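Long-range contact in pyruvate kinase (PDB 4DRS), which probably catalyses the last step of glycolysis, the transfer of a phosphoryl group from phosphoenolpyruvate to ADP, giving pyruvate and ATP: residues A[235-240]-A[270-275]. Numbering follows the deposited sequence.
Sequences LSFVQN and KIENLE
Leu235 O accepts Lys270 N at 3.0 Å, the last bond pairing parallel strands 232-235 and 266-271, where segment 235-240 leaves its strand, one residue before strand 266-271 ends. A weak bond from Val238 N to Lys270 O follows. Beyond it a water replaces direct pairing: it donates to Val238 O and accepts from Glu272 N, both at 2.7 Å. The N-H of Phe237 donates to Glu272 OE2, its N 2.8 Å from that oxygen, on the anti side and 33° out of the carboxylate plane. The same glutamate covers one face of the Phe237 ring: CB stands 4.0 Å from the centroid, 14° off the normal, a CH-pi contact, while OE1 reaches CE2 near the rim. Asn273 ND2 lies at the ring edge and donates to Gln239 OE1 (2.8 Å), in plane on a lone pair. Its OD1 caps Gly276 N, so both ends of this amide are fixed. In Lys270, chi3 (65°) bends CE aside, and from there NZ reaches Ser236 OG at 2.7 Å; NZ also forms salt bridges with Glu272 OE2 and Asp109 OD1. Two successive strands of a TIM barrel thus meet at their C-terminal ends, where such enzymes carry their active sites; the Lys270 side chain approaches the ADP-binding Arg74, and a glycerol, probably from the crystallisation liquor, lies beside it.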
loop_
_atom_site.group_PDB
_atom_site.type_symbol
_atom_site.label_atom_id
_atom_site.label_comp_id
_atom_site.label_asym_id
_atom_site.label_seq_id
_atom_site.Cartn_x
_atom_site.Cartn_y
_atom_site.Cartn_z
ATOM N N LEU A 235 -18.201 14.182 33.281
ATOM C CA LEU A 235 -17.433 14.768 34.365
ATOM C C LEU A 235 -16.696 16.014 33.866
ATOM O O LEU A 235 -15.770 15.913 33.050
ATOM C CB LEU A 235 -16.459 13.717 34.902
ATOM C CG LEU A 235 -16.141 13.630 36.390
ATOM C CD1 LEU A 235 -17.403 13.434 37.217
ATOM C CD2 LEU A 235 -15.155 12.491 36.625
ATOM N N SER A 236 -17.126 17.184 34.333
ATOM C CA SER A 236 -16.552 18.459 33.878
ATOM C C SER A 236 -15.141 18.720 34.402
ATOM O O SER A 236 -14.836 18.430 35.560
ATOM C CB SER A 236 -17.462 19.637 34.249
ATOM O OG SER A 236 -18.697 19.567 33.567
ATOM N N PHE A 237 -14.297 19.281 33.536
ATOM C CA PHE A 237 -12.927 19.709 33.878
ATOM C C PHE A 237 -12.033 18.633 34.502
ATOM O O PHE A 237 -11.311 18.908 35.456
ATOM C CB PHE A 237 -12.943 20.957 34.785
ATOM C CG PHE A 237 -13.293 22.230 34.065
ATOM C CD1 PHE A 237 -12.294 23.030 33.506
ATOM C CD2 PHE A 237 -14.620 22.639 33.951
ATOM C CE1 PHE A 237 -12.614 24.204 32.840
ATOM C CE2 PHE A 237 -14.945 23.811 33.289
ATOM C CZ PHE A 237 -13.941 24.594 32.727
ATOM N N VAL A 238 -12.082 17.417 33.968
ATOM C CA VAL A 238 -11.169 16.356 34.403
ATOM C C VAL A 238 -9.747 16.749 34.017
ATOM O O VAL A 238 -9.519 17.268 32.923
ATOM C CB VAL A 238 -11.554 14.991 33.795
ATOM C CG1 VAL A 238 -10.524 13.923 34.135
ATOM C CG2 VAL A 238 -12.927 14.572 34.298
ATOM N N GLN A 239 -8.798 16.515 34.921
ATOM C CA GLN A 239 -7.419 16.968 34.725
ATOM C C GLN A 239 -6.373 15.861 34.838
ATOM O O GLN A 239 -5.241 16.029 34.379
ATOM C CB GLN A 239 -7.101 18.106 35.690
ATOM C CG GLN A 239 -7.913 19.362 35.414
ATOM C CD GLN A 239 -7.619 20.503 36.373
ATOM O OE1 GLN A 239 -7.909 21.663 36.068
ATOM N NE2 GLN A 239 -7.049 20.186 37.535
ATOM N N ASN A 240 -6.754 14.740 35.448
ATOM C CA ASN A 240 -5.890 13.562 35.555
ATOM C C ASN A 240 -6.698 12.318 35.891
ATOM O O ASN A 240 -7.868 12.419 36.259
ATOM C CB ASN A 240 -4.789 13.784 36.597
ATOM C CG ASN A 240 -5.300 14.480 37.840
ATOM O OD1 ASN A 240 -6.151 13.953 38.558
ATOM N ND2 ASN A 240 -4.794 15.681 38.093
ATOM N N LYS A 270 -14.601 15.043 30.429
ATOM C CA LYS A 270 -14.574 16.223 29.581
ATOM C C LYS A 270 -13.214 16.891 29.659
ATOM O O LYS A 270 -12.781 17.332 30.731
ATOM C CB LYS A 270 -15.664 17.211 29.999
ATOM C CG LYS A 270 -17.083 16.704 29.761
ATOM C CD LYS A 270 -18.116 17.515 30.522
ATOM C CE LYS A 270 -18.176 18.954 30.036
ATOM N NZ LYS A 270 -19.110 19.744 30.877
ATOM N N ILE A 271 -12.535 16.938 28.517
ATOM C CA ILE A 271 -11.278 17.647 28.391
ATOM C C ILE A 271 -11.616 19.090 28.045
ATOM O O ILE A 271 -12.083 19.383 26.942
ATOM C CB ILE A 271 -10.371 17.001 27.320
ATOM C CG1 ILE A 271 -10.246 15.483 27.552
ATOM C CG2 ILE A 271 -9.005 17.687 27.274
ATOM C CD1 ILE A 271 -9.737 15.079 28.921
ATOM N N GLU A 272 -11.399 19.980 29.004
ATOM C CA GLU A 272 -11.849 21.367 28.908
ATOM C C GLU A 272 -10.733 22.370 29.203
ATOM O O GLU A 272 -10.976 23.577 29.239
ATOM C CB GLU A 272 -12.995 21.619 29.896
ATOM C CG GLU A 272 -14.281 20.883 29.591
ATOM C CD GLU A 272 -15.409 21.307 30.503
ATOM O OE1 GLU A 272 -16.005 22.385 30.270
ATOM O OE2 GLU A 272 -15.704 20.554 31.453
ATOM N N ASN A 273 -9.523 21.873 29.441
ATOM C CA ASN A 273 -8.381 22.744 29.708
ATOM C C ASN A 273 -7.035 22.090 29.410
ATOM O O ASN A 273 -6.978 20.902 29.072
ATOM C CB ASN A 273 -8.425 23.306 31.144
ATOM C CG ASN A 273 -8.245 22.242 32.215
ATOM O OD1 ASN A 273 -7.884 21.094 31.943
ATOM N ND2 ASN A 273 -8.489 22.633 33.456
ATOM N N LEU A 274 -5.968 22.873 29.548
ATOM C CA LEU A 274 -4.614 22.441 29.194
ATOM C C LEU A 274 -4.158 21.217 29.989
ATOM O O LEU A 274 -3.574 20.293 29.417
ATOM C CB LEU A 274 -3.614 23.603 29.333
ATOM C CG LEU A 274 -2.158 23.402 28.878
ATOM C CD1 LEU A 274 -2.064 22.904 27.437
ATOM C CD2 LEU A 274 -1.353 24.685 29.054
ATOM N N GLU A 275 -4.435 21.211 31.293
ATOM C CA GLU A 275 -4.087 20.076 32.152
ATOM C C GLU A 275 -4.656 18.768 31.614
ATOM O O GLU A 275 -3.931 17.779 31.470
ATOM C CB GLU A 275 -4.552 20.304 33.593
ATOM C CG GLU A 275 -3.470 20.825 34.529
ATOM C CD GLU A 275 -2.378 19.798 34.799
ATOM O OE1 GLU A 275 -2.699 18.687 35.279
ATOM O OE2 GLU A 275 -1.194 20.106 34.542
HETATM O O HOH W 1 -10.252 19.382 31.397
#